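Side-chain contacts in beta-N-acetylhexosaminidase (Akkermansia muciniphila, PDB 6JEB), which hydrolyses terminal non-reducing N-acetylglucosamine and N-acetylgalactosamine residues from glycans as a zinc-containing family 20 glycoside hydrolase: residues M279-E282 with Q283-M286; A442-R445 with Q446-L449; E457-Q460 with G461-P464. All coordinates share one frame; numbering follows the deposited sequence.

Contact 1. Residues M279-E282 with Q283-M286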
ATOM      1  N   MET A 279      18.064 -17.058  25.119  1.00 31.57           N
ATOM      2  CA  MET A 279      16.774 -16.453  24.819  1.00 30.35           C
ATOM      3  C   MET A 279      15.707 -17.066  25.709  1.00 33.41           C
ATOM      4  O   MET A 279      15.585 -18.293  25.792  1.00 33.80           O
ATOM      5  CB  MET A 279      16.391 -16.683  23.362  1.00 26.91           C
ATOM      6  CG  MET A 279      17.263 -15.962  22.374  1.00 28.65           C
ATOM      7  SD  MET A 279      16.837 -16.477  20.707  1.00 27.93           S
ATOM      8  CE  MET A 279      17.995 -15.503  19.758  1.00 28.77           C
ATOM      9  N   LYS A 280      14.916 -16.209  26.344  1.00 35.08           N
ATOM     10  CA  LYS A 280      13.925 -16.654  27.309  1.00 38.89           C
ATOM     11  C   LYS A 280      12.607 -17.054  26.669  1.00 34.09           C
ATOM     12  O   LYS A 280      11.853 -17.824  27.272  1.00 35.22           O
ATOM     13  CB  LYS A 280      13.679 -15.563  28.361  1.00 47.28           C
ATOM     14  CG  LYS A 280      14.815 -15.371  29.371  1.00 57.43           C
ATOM     15  CD  LYS A 280      16.050 -14.710  28.757  1.00 64.73           C
ATOM     16  CE  LYS A 280      17.163 -14.519  29.773  1.00 69.74           C
ATOM     17  NZ  LYS A 280      18.453 -14.160  29.112  1.00 72.10           N
ATOM     18  N   ASP A 281      12.315 -16.567  25.464  1.00 29.97           N
ATOM     19  CA  ASP A 281      11.044 -16.858  24.822  1.00 28.30           C
ATOM     20  C   ASP A 281      11.192 -16.650  23.321  1.00 26.20           C
ATOM     21  O   ASP A 281      12.262 -16.295  22.818  1.00 25.74           O
ATOM     22  CB  ASP A 281       9.904 -16.010  25.406  1.00 28.49           C
ATOM     23  CG  ASP A 281      10.152 -14.510  25.286  1.00 29.96           C
ATOM     24  OD1 ASP A 281      10.594 -14.042  24.215  1.00 28.49           O
ATOM     25  OD2 ASP A 281       9.871 -13.781  26.260  1.00 32.64           O
ATOM     26  N   GLU A 282      10.089 -16.854  22.609  1.00 22.34           N
ATOM     27  CA  GLU A 282      10.114 -16.770  21.160  1.00 20.95           C
ATOM     28  C   GLU A 282       9.979 -15.343  20.649  1.00 19.89           C
ATOM     29  O   GLU A 282      10.228 -15.107  19.460  1.00 20.21           O
ATOM     30  CB  GLU A 282       9.044 -17.684  20.556  1.00 20.28           C
ATOM     31  CG  GLU A 282       9.324 -19.176  20.726  1.00 20.55           C
ATOM     32  CD  GLU A 282       9.165 -19.648  22.166  1.00 22.63           C
ATOM     33  OE1 GLU A 282       8.179 -19.253  22.829  1.00 24.73           O
ATOM     34  OE2 GLU A 282      10.041 -20.395  22.645  1.00 26.24           O
ATOM     35  N   GLN A 283       9.601 -14.383  21.505  1.00 20.91           N
ATOM     36  CA  GLN A 283       9.663 -12.986  21.085  1.00 20.11           C
ATOM     37  C   GLN A 283      11.107 -12.510  20.992  1.00 19.85           C
ATOM     38  O   GLN A 283      11.457 -11.750  20.083  1.00 19.93           O
ATOM     39  CB  GLN A 283       8.835 -12.093  22.012  1.00 19.58           C
ATOM     40  CG  GLN A 283       7.334 -12.284  21.882  1.00 21.97           C
ATOM     41  CD  GLN A 283       6.824 -11.947  20.491  1.00 22.81           C
ATOM     42  OE1 GLN A 283       6.782 -10.780  20.106  1.00 23.64           O
ATOM     43  NE2 GLN A 283       6.442 -12.969  19.726  1.00 23.74           N
ATOM     44  N   GLU A 284      11.963 -12.944  21.920  1.00 20.82           N
ATOM     45  CA  GLU A 284      13.395 -12.693  21.769  0.50 23.23           C
ATOM     46  C   GLU A 284      13.922 -13.344  20.500  1.00 21.40           C
ATOM     47  O   GLU A 284      14.759 -12.774  19.794  1.00 21.05           O
ATOM     48  CB  GLU A 284      14.160 -13.242  22.972  0.50 26.89           C
ATOM     49  CG  GLU A 284      14.241 -12.321  24.163  0.50 32.00           C
ATOM     50  CD  GLU A 284      15.261 -12.807  25.171  0.50 37.04           C
ATOM     51  OE1 GLU A 284      16.475 -12.615  24.937  0.50 38.90           O
ATOM     52  OE2 GLU A 284      14.847 -13.404  26.185  0.50 39.00           O
ATOM     53  N   GLN A 285      13.435 -14.547  20.191  1.00 20.02           N
ATOM     54  CA  GLN A 285      13.848 -15.198  18.956  1.00 17.44           C
ATOM     55  C   GLN A 285      13.384 -14.403  17.741  1.00 17.35           C
ATOM     56  O   GLN A 285      14.130 -14.250  16.766  1.00 18.77           O
ATOM     57  CB  GLN A 285      13.294 -16.618  18.909  1.00 18.69           C
ATOM     58  CG  GLN A 285      13.871 -17.422  17.758  1.00 18.87           C
ATOM     59  CD  GLN A 285      13.366 -18.849  17.713  1.00 21.49           C
ATOM     60  OE1 GLN A 285      12.894 -19.389  18.714  1.00 24.00           O
ATOM     61  NE2 GLN A 285      13.465 -19.468  16.544  1.00 21.73           N
ATOM     62  N   MET A 286      12.153 -13.880  17.788  1.00 17.12           N
ATOM     63  CA  MET A 286      11.639 -13.064  16.692  1.00 17.42           C
ATOM     64  C   MET A 286      12.476 -11.804  16.512  1.00 17.59           C
ATOM     65  O   MET A 286      12.796 -11.419  15.381  1.00 17.12           O
ATOM     66  CB  MET A 286      10.174 -12.702  16.956  1.00 16.52           C
ATOM     67  CG  MET A 286       9.462 -11.981  15.801  1.00 17.01           C
ATOM     68  SD  MET A 286       9.080 -13.048  14.390  1.00 18.26           S
ATOM     69  CE  MET A 286       7.910 -14.198  15.107  1.00 18.99           C
TER

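Contact 2. Residues A442-R445 with Q446-L449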
ATOM      1  N   ALA A 442     -18.600  13.446  -6.089  1.00 20.76           N
ATOM      2  CA  ALA A 442     -19.683  13.364  -7.059  1.00 22.20           C
ATOM      3  C   ALA A 442     -19.225  13.837  -8.435  1.00 22.58           C
ATOM      4  O   ALA A 442     -19.538  13.206  -9.452  1.00 23.97           O
ATOM      5  CB  ALA A 442     -20.882  14.174  -6.566  1.00 23.94           C
ATOM      6  N   ASP A 443     -18.467  14.940  -8.486  1.00 21.69           N
ATOM      7  CA  ASP A 443     -17.924  15.402  -9.761  1.00 21.12           C
ATOM      8  C   ASP A 443     -16.916  14.412 -10.329  1.00 19.52           C
ATOM      9  O   ASP A 443     -16.802  14.273 -11.553  1.00 19.50           O
ATOM     10  CB  ASP A 443     -17.246  16.763  -9.593  1.00 23.29           C
ATOM     11  CG  ASP A 443     -18.218  17.875  -9.227  1.00 28.53           C
ATOM     12  OD1 ASP A 443     -19.440  17.735  -9.487  1.00 29.89           O
ATOM     13  OD2 ASP A 443     -17.751  18.902  -8.688  1.00 29.87           O
ATOM     14  N   HIS A 444     -16.173  13.720  -9.461  1.00 17.03           N
ATOM     15  CA  HIS A 444     -15.156  12.784  -9.925  1.00 16.00           C
ATOM     16  C   HIS A 444     -15.736  11.563 -10.628  1.00 16.27           C
ATOM     17  O   HIS A 444     -15.008  10.892 -11.368  1.00 17.04           O
ATOM     18  CB  HIS A 444     -14.246  12.382  -8.770  1.00 14.53           C
ATOM     19  CG  HIS A 444     -13.124  13.342  -8.553  1.00 14.01           C
ATOM     20  ND1 HIS A 444     -11.799  12.970  -8.626  1.00 14.27           N
ATOM     21  CD2 HIS A 444     -13.131  14.677  -8.324  1.00 15.66           C
ATOM     22  CE1 HIS A 444     -11.037  14.032  -8.422  1.00 15.37           C
ATOM     23  NE2 HIS A 444     -11.821  15.083  -8.245  1.00 14.96           N
ATOM     24  N   ARG A 445     -17.012  11.245 -10.425  1.00 17.64           N
ATOM     25  CA  ARG A 445     -17.576  10.139 -11.188  1.00 17.93           C
ATOM     26  C   ARG A 445     -17.400  10.375 -12.684  1.00 17.57           C
ATOM     27  O   ARG A 445     -16.933   9.491 -13.413  1.00 19.52           O
ATOM     28  CB  ARG A 445     -19.046   9.919 -10.852  1.00 19.52           C
ATOM     29  CG  ARG A 445     -19.567   8.674 -11.539  1.00 22.06           C
ATOM     30  CD  ARG A 445     -21.054   8.478 -11.402  1.00 23.50           C
ATOM     31  NE  ARG A 445     -21.473   7.303 -12.157  1.00 25.17           N
ATOM     32  CZ  ARG A 445     -22.681   7.157 -12.688  1.00 32.70           C
ATOM     33  NH1 ARG A 445     -23.586   8.118 -12.548  1.00 37.81           N
ATOM     34  NH2 ARG A 445     -22.982   6.057 -13.366  1.00 35.78           N
ATOM     35  N   GLN A 446     -17.736  11.581 -13.155  1.00 19.18           N
ATOM     36  CA  GLN A 446     -17.578  11.888 -14.574  0.50 18.95           C
ATOM     37  C   GLN A 446     -16.110  11.975 -14.970  1.00 19.33           C
ATOM     38  O   GLN A 446     -15.732  11.545 -16.068  1.00 20.84           O
ATOM     39  CB  GLN A 446     -18.304  13.188 -14.927  0.50 20.20           C
ATOM     40  CG  GLN A 446     -19.820  13.082 -14.928  0.50 23.10           C
ATOM     41  CD  GLN A 446     -20.335  11.955 -15.803  0.50 27.01           C
ATOM     42  OE1 GLN A 446     -19.874  11.763 -16.928  0.50 29.31           O
ATOM     43  NE2 GLN A 446     -21.298  11.200 -15.286  0.50 28.48           N
ATOM     44  N   PHE A 447     -15.262  12.538 -14.096  1.00 18.89           N
ATOM     45  CA  PHE A 447     -13.840  12.638 -14.425  1.00 18.56           C
ATOM     46  C   PHE A 447     -13.255  11.258 -14.687  1.00 17.91           C
ATOM     47  O   PHE A 447     -12.543  11.044 -15.679  1.00 19.59           O
ATOM     48  CB  PHE A 447     -13.037  13.284 -13.288  1.00 17.35           C
ATOM     49  CG  PHE A 447     -13.459  14.682 -12.904  1.00 17.00           C
ATOM     50  CD1 PHE A 447     -14.394  15.404 -13.629  1.00 17.40           C
ATOM     51  CD2 PHE A 447     -12.878  15.277 -11.793  1.00 17.77           C
ATOM     52  CE1 PHE A 447     -14.756  16.687 -13.232  1.00 17.54           C
ATOM     53  CE2 PHE A 447     -13.227  16.559 -11.394  1.00 18.11           C
ATOM     54  CZ  PHE A 447     -14.170  17.267 -12.116  1.00 17.87           C
ATOM     55  N   ILE A 448     -13.534  10.309 -13.790  1.00 17.02           N
ATOM     56  CA  ILE A 448     -12.940   8.979 -13.891  1.00 16.70           C
ATOM     57  C   ILE A 448     -13.588   8.186 -15.028  1.00 18.54           C
ATOM     58  O   ILE A 448     -12.922   7.394 -15.707  1.00 18.58           O
ATOM     59  CB  ILE A 448     -13.012   8.273 -12.520  1.00 16.52           C
ATOM     60  CG1 ILE A 448     -12.175   9.037 -11.473  1.00 15.25           C
ATOM     61  CG2 ILE A 448     -12.561   6.817 -12.623  1.00 16.01           C
ATOM     62  CD1 ILE A 448     -10.689   9.121 -11.785  1.00 16.22           C
ATOM     63  N   LEU A 449     -14.882   8.394 -15.272  1.00 18.45           N
ATOM     64  CA  LEU A 449     -15.515   7.774 -16.433  1.00 20.58           C
ATOM     65  C   LEU A 449     -14.855   8.243 -17.723  1.00 23.95           C
ATOM     66  O   LEU A 449     -14.563   7.439 -18.618  1.00 24.95           O
ATOM     67  CB  LEU A 449     -17.006   8.111 -16.455  1.00 22.64           C
ATOM     68  CG  LEU A 449     -17.927   7.207 -15.643  1.00 25.23           C
ATOM     69  CD1 LEU A 449     -19.308   7.837 -15.545  1.00 25.85           C
ATOM     70  CD2 LEU A 449     -18.006   5.808 -16.269  1.00 24.99           C
TER
HETATM   71  O   HOH W   1     -20.024  13.288 -11.882  1.00 36.25           O

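Contact 3. Residues E457-Q460 with G461-P464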
ATOM      1  N   GLU A 457     -19.392   4.761  -9.283  1.00 18.69           N
ATOM      2  CA  GLU A 457     -20.667   4.725  -8.577  1.00 19.78           C
ATOM      3  C   GLU A 457     -20.768   3.455  -7.742  1.00 19.28           C
ATOM      4  O   GLU A 457     -20.402   2.365  -8.193  1.00 19.07           O
ATOM      5  CB  GLU A 457     -21.831   4.773  -9.567  1.00 21.83           C
ATOM      6  CG  GLU A 457     -23.188   4.718  -8.878  1.00 28.40           C
ATOM      7  CD  GLU A 457     -24.357   4.861  -9.837  1.00 38.39           C
ATOM      8  OE1 GLU A 457     -24.418   4.110 -10.832  1.00 41.50           O
ATOM      9  OE2 GLU A 457     -25.217   5.730  -9.593  1.00 43.76           O
ATOM     10  N   ARG A 458     -21.264   3.600  -6.514  1.00 18.40           N
ATOM     11  CA  ARG A 458     -21.362   2.483  -5.579  1.00 16.87           C
ATOM     12  C   ARG A 458     -22.785   2.365  -5.056  1.00 18.73           C
ATOM     13  O   ARG A 458     -23.323   3.317  -4.480  1.00 21.07           O
ATOM     14  CB  ARG A 458     -20.384   2.658  -4.414  1.00 16.79           C
ATOM     15  CG  ARG A 458     -18.940   2.715  -4.857  1.00 15.93           C
ATOM     16  CD  ARG A 458     -18.504   1.401  -5.484  1.00 16.39           C
ATOM     17  NE  ARG A 458     -17.135   1.452  -5.998  1.00 16.27           N
ATOM     18  CZ  ARG A 458     -16.795   1.473  -7.288  1.00 16.04           C
ATOM     19  NH1 ARG A 458     -17.717   1.449  -8.248  1.00 16.54           N
ATOM     20  NH2 ARG A 458     -15.514   1.504  -7.624  1.00 16.20           N
ATOM     21  N   THR A 459     -23.389   1.199  -5.270  1.00 19.74           N
ATOM     22  CA  THR A 459     -24.645   0.814  -4.653  1.00 18.61           C
ATOM     23  C   THR A 459     -24.435  -0.579  -4.084  1.00 19.08           C
ATOM     24  O   THR A 459     -23.477  -1.271  -4.440  1.00 20.52           O
ATOM     25  CB  THR A 459     -25.775   0.768  -5.687  1.00 20.28           C
ATOM     26  OG1 THR A 459     -25.500  -0.279  -6.627  1.00 21.19           O
ATOM     27  CG2 THR A 459     -25.880   2.099  -6.432  1.00 21.89           C
ATOM     28  N   GLN A 460     -25.329  -0.993  -3.187  1.00 19.41           N
ATOM     29  CA  GLN A 460     -25.174  -2.314  -2.589  1.00 18.95           C
ATOM     30  C   GLN A 460     -25.106  -3.400  -3.658  1.00 20.12           C
ATOM     31  O   GLN A 460     -24.278  -4.316  -3.573  1.00 20.63           O
ATOM     32  CB  GLN A 460     -26.309  -2.588  -1.605  1.00 19.19           C
ATOM     33  CG  GLN A 460     -26.157  -3.906  -0.852  1.00 20.44           C
ATOM     34  CD  GLN A 460     -27.339  -4.206   0.031  1.00 25.00           C
ATOM     35  OE1 GLN A 460     -27.972  -3.299   0.568  1.00 28.27           O
ATOM     36  NE2 GLN A 460     -27.645  -5.486   0.188  1.00 27.72           N
ATOM     37  N   GLY A 461     -25.940  -3.293  -4.690  1.00 20.61           N
ATOM     38  CA  GLY A 461     -26.050  -4.338  -5.685  1.00 20.89           C
ATOM     39  C   GLY A 461     -25.130  -4.257  -6.883  1.00 21.43           C
ATOM     40  O   GLY A 461     -25.133  -5.190  -7.693  1.00 24.04           O
ATOM     41  N   ASN A 462     -24.345  -3.192  -7.050  1.00 19.48           N
ATOM     42  CA  ASN A 462     -23.533  -3.077  -8.262  1.00 18.97           C
ATOM     43  C   ASN A 462     -22.106  -3.596  -8.105  1.00 18.67           C
ATOM     44  O   ASN A 462     -21.299  -3.437  -9.030  1.00 19.55           O
ATOM     45  CB  ASN A 462     -23.600  -1.672  -8.889  1.00 18.63           C
ATOM     46  CG  ASN A 462     -22.696  -0.655  -8.212  1.00 19.67           C
ATOM     47  OD1 ASN A 462     -22.227  -0.845  -7.092  1.00 20.01           O
ATOM     48  ND2 ASN A 462     -22.457   0.458  -8.907  1.00 21.99           N
ATOM     49  N   GLU A 463     -21.780  -4.237  -6.982  1.00 19.71           N
ATOM     50  CA  GLU A 463     -20.509  -4.941  -6.903  1.00 18.40           C
ATOM     51  C   GLU A 463     -20.511  -6.102  -7.898  1.00 18.87           C
ATOM     52  O   GLU A 463     -21.519  -6.811  -8.019  1.00 20.86           O
ATOM     53  CB  GLU A 463     -20.257  -5.481  -5.493  1.00 17.84           C
ATOM     54  CG  GLU A 463     -18.892  -6.163  -5.373  1.00 17.11           C
ATOM     55  CD  GLU A 463     -18.325  -6.154  -3.966  1.00 15.48           C
ATOM     56  OE1 GLU A 463     -19.108  -6.202  -2.987  1.00 17.57           O
ATOM     57  OE2 GLU A 463     -17.081  -6.085  -3.837  1.00 17.86           O
ATOM     58  N   PRO A 464     -19.420  -6.303  -8.640  1.00 19.20           N
ATOM     59  CA  PRO A 464     -19.360  -7.444  -9.563  1.00 21.06           C
ATOM     60  C   PRO A 464     -19.607  -8.756  -8.830  1.00 22.78           C
ATOM     61  O   PRO A 464     -19.263  -8.915  -7.658  1.00 21.94           O
ATOM     62  CB  PRO A 464     -17.934  -7.374 -10.122  1.00 21.45           C
ATOM     63  CG  PRO A 464     -17.564  -5.920 -10.019  1.00 21.72           C
ATOM     64  CD  PRO A 464     -18.239  -5.428  -8.758  1.00 18.99           C
TER
HETATM   65  O   HOH W   2     -23.671   0.832 -11.547  1.00 50.50           O
HETATM   66  O   HOH W   3     -28.253  -1.675  -5.174  0.50 19.93           O

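Contact 1. Residues M279-E282 with Q283-M286
Helix 282-299 begins with an N-cap: Asp-281 takes the backbone N-H of Glu-284 on its carboxylate. OD1 lies 2.9 Å from Glu-284 N and is met nearly along the C-O bond. Asp suits the cap because its short chain, with CG between backbone N and carbonyl carbon (chi1 58°), brings OD1 over the first turn. Glu-284 reaches back past the cap. In the conformer described, one of two deposited, its extended chain puts OE2 2.8 Å from Lys-280 N, which comes from above the carboxylate plane, and the bent lysine chain crosses the glutamate obliquely, its CD near the same oxygen. Lys-280 NZ turns to Ala-278 O instead. The unbranched Met-279 lays SD 3.7 Å from Gln-285 CA. Gln-285 is buried beside Cys-270, a zinc ligand, and its OE1 accepts from Arg-274 NH1; Glu-282 forms a salt bridge with Arg-274 NE. After a weak bond from Gln-285 N to Asp-281 O, the first full helical bond runs from Met-286 N to Glu-282 O, at 2.8 Å. The helix N-terminus probably stabilises the charge of Asp-281, whereas Glu-284 is offset by the loop N-H of Lys-280, less surely given its second conformer.

Contact 2. Residues A442-R445 with Q446-L449
His-444 and Phe-447 form an aromatic pair one turn apart on the buried side of helix 434-452, which packs between the N-terminal domain and the barrel. The rings are set obliquely, centroids 4.8 Å apart and planes at 51°. Phe-447 brings its CD2 corner over one face of the imidazole, near the rim, 3.5 Å from His-444 CD2. With CG anti to its carbonyl carbon (chi1 -60°), the phenyl ring also leans back along the helix, and Asp-443 O lies over one of its faces, 3.4 Å from Phe-447 CD1. A flat hydrocarbon ring suits this place, covering both imidazole and backbone. Histidine adds two polar ends: ND1 is hydrogen-bonded to Tyr-119 OH and NE2 to Ser-5 O.

The helix is uneven here. Phe-447 N reaches Asp-443 O only weakly, at 3.4 Å. Gln-446 N gives a weak bond to Asp-443 O and also donates to a water at 3.1 Å, which in turn donates to Ala-442 O in place of the direct helical bond. Regular spacing returns with Ile-448 N to His-444 O, at 2.9 Å.

On another side, Arg-445 and Leu-449 run side by side in the same direction, the leucine's CD1 against the arginine's extended chain, 4.1 Å from its CG. Arg-445 NE forms a salt bridge with Asp-455.

Around the aromatic pair, one turn of helix 434-452 touches two others: helix 106-118, through Tyr-118 on His-444, Phe-447 and Ile-448, and helix 55-73, through Gln-67 on His-444 and Asp-70 and Gln-71 on Phe-447.

Contact 3. Residues E457-Q460 with G461-P464
Glu-457 O is gripped from opposite faces of its carbonyl plane by Asn-462 ND2, at 2.9 Å, and by Arg-458 NH1, at 2.8 Å, which also serves Asp-455 O. The first donor comes from beyond a type I turn, Thr-459 to Asn-462, whose closing bond from Asn-462 N to Thr-459 O is weak. Asparagine fits this place because one amide both donates and accepts. Its CG sits between backbone N and carbonyl carbon (chi1 80°), which folds the amide back beneath the turn. OD1 receives Thr-459 N at 3.0 Å in a nearly straight bond (175°), from above the amide carbonyl plane, and also bonds Tyr-412 OH. ND2 also bonds a water at 2.9 Å. Thr-459 crosses the amide at about a right angle, with OG1 3.2 Å from Asn-462 CG. A leucine in place of Asn-462 would probably leave Thr-459 N and Tyr-412 OH without their shared acceptor and let the turn drift from Glu-457. The loop follows helix 434-452 and lies against helix 407-414: Tyr-412 makes a cation-pi contact with Arg-458, Arg-413 forms a salt bridge with Glu-463, and Pro-464 packs on Asn-408 and Tyr-412.

The three contacts follow one another along the chain. Contact 1 stands apart, its centre 52 Å from contact 2 and 47 Å from contact 3, on the opposite side of the chain's centre. It opens helix 282-299 beside the zinc site, and in chain order that helix falls between strands 251-253 and 303-307 of the parallel barrel sheet. Contacts 2 and 3 are neighbours, with centres 16 Å apart: helix 434-452 carries one, and the loop after it carries the other. A long, weak ion pair joins Arg-445 NH2 to Glu-457 OE1. Together they bind the C-terminal part to the N-terminal domain and to barrel helices 106-118 and 407-414, away from the zinc.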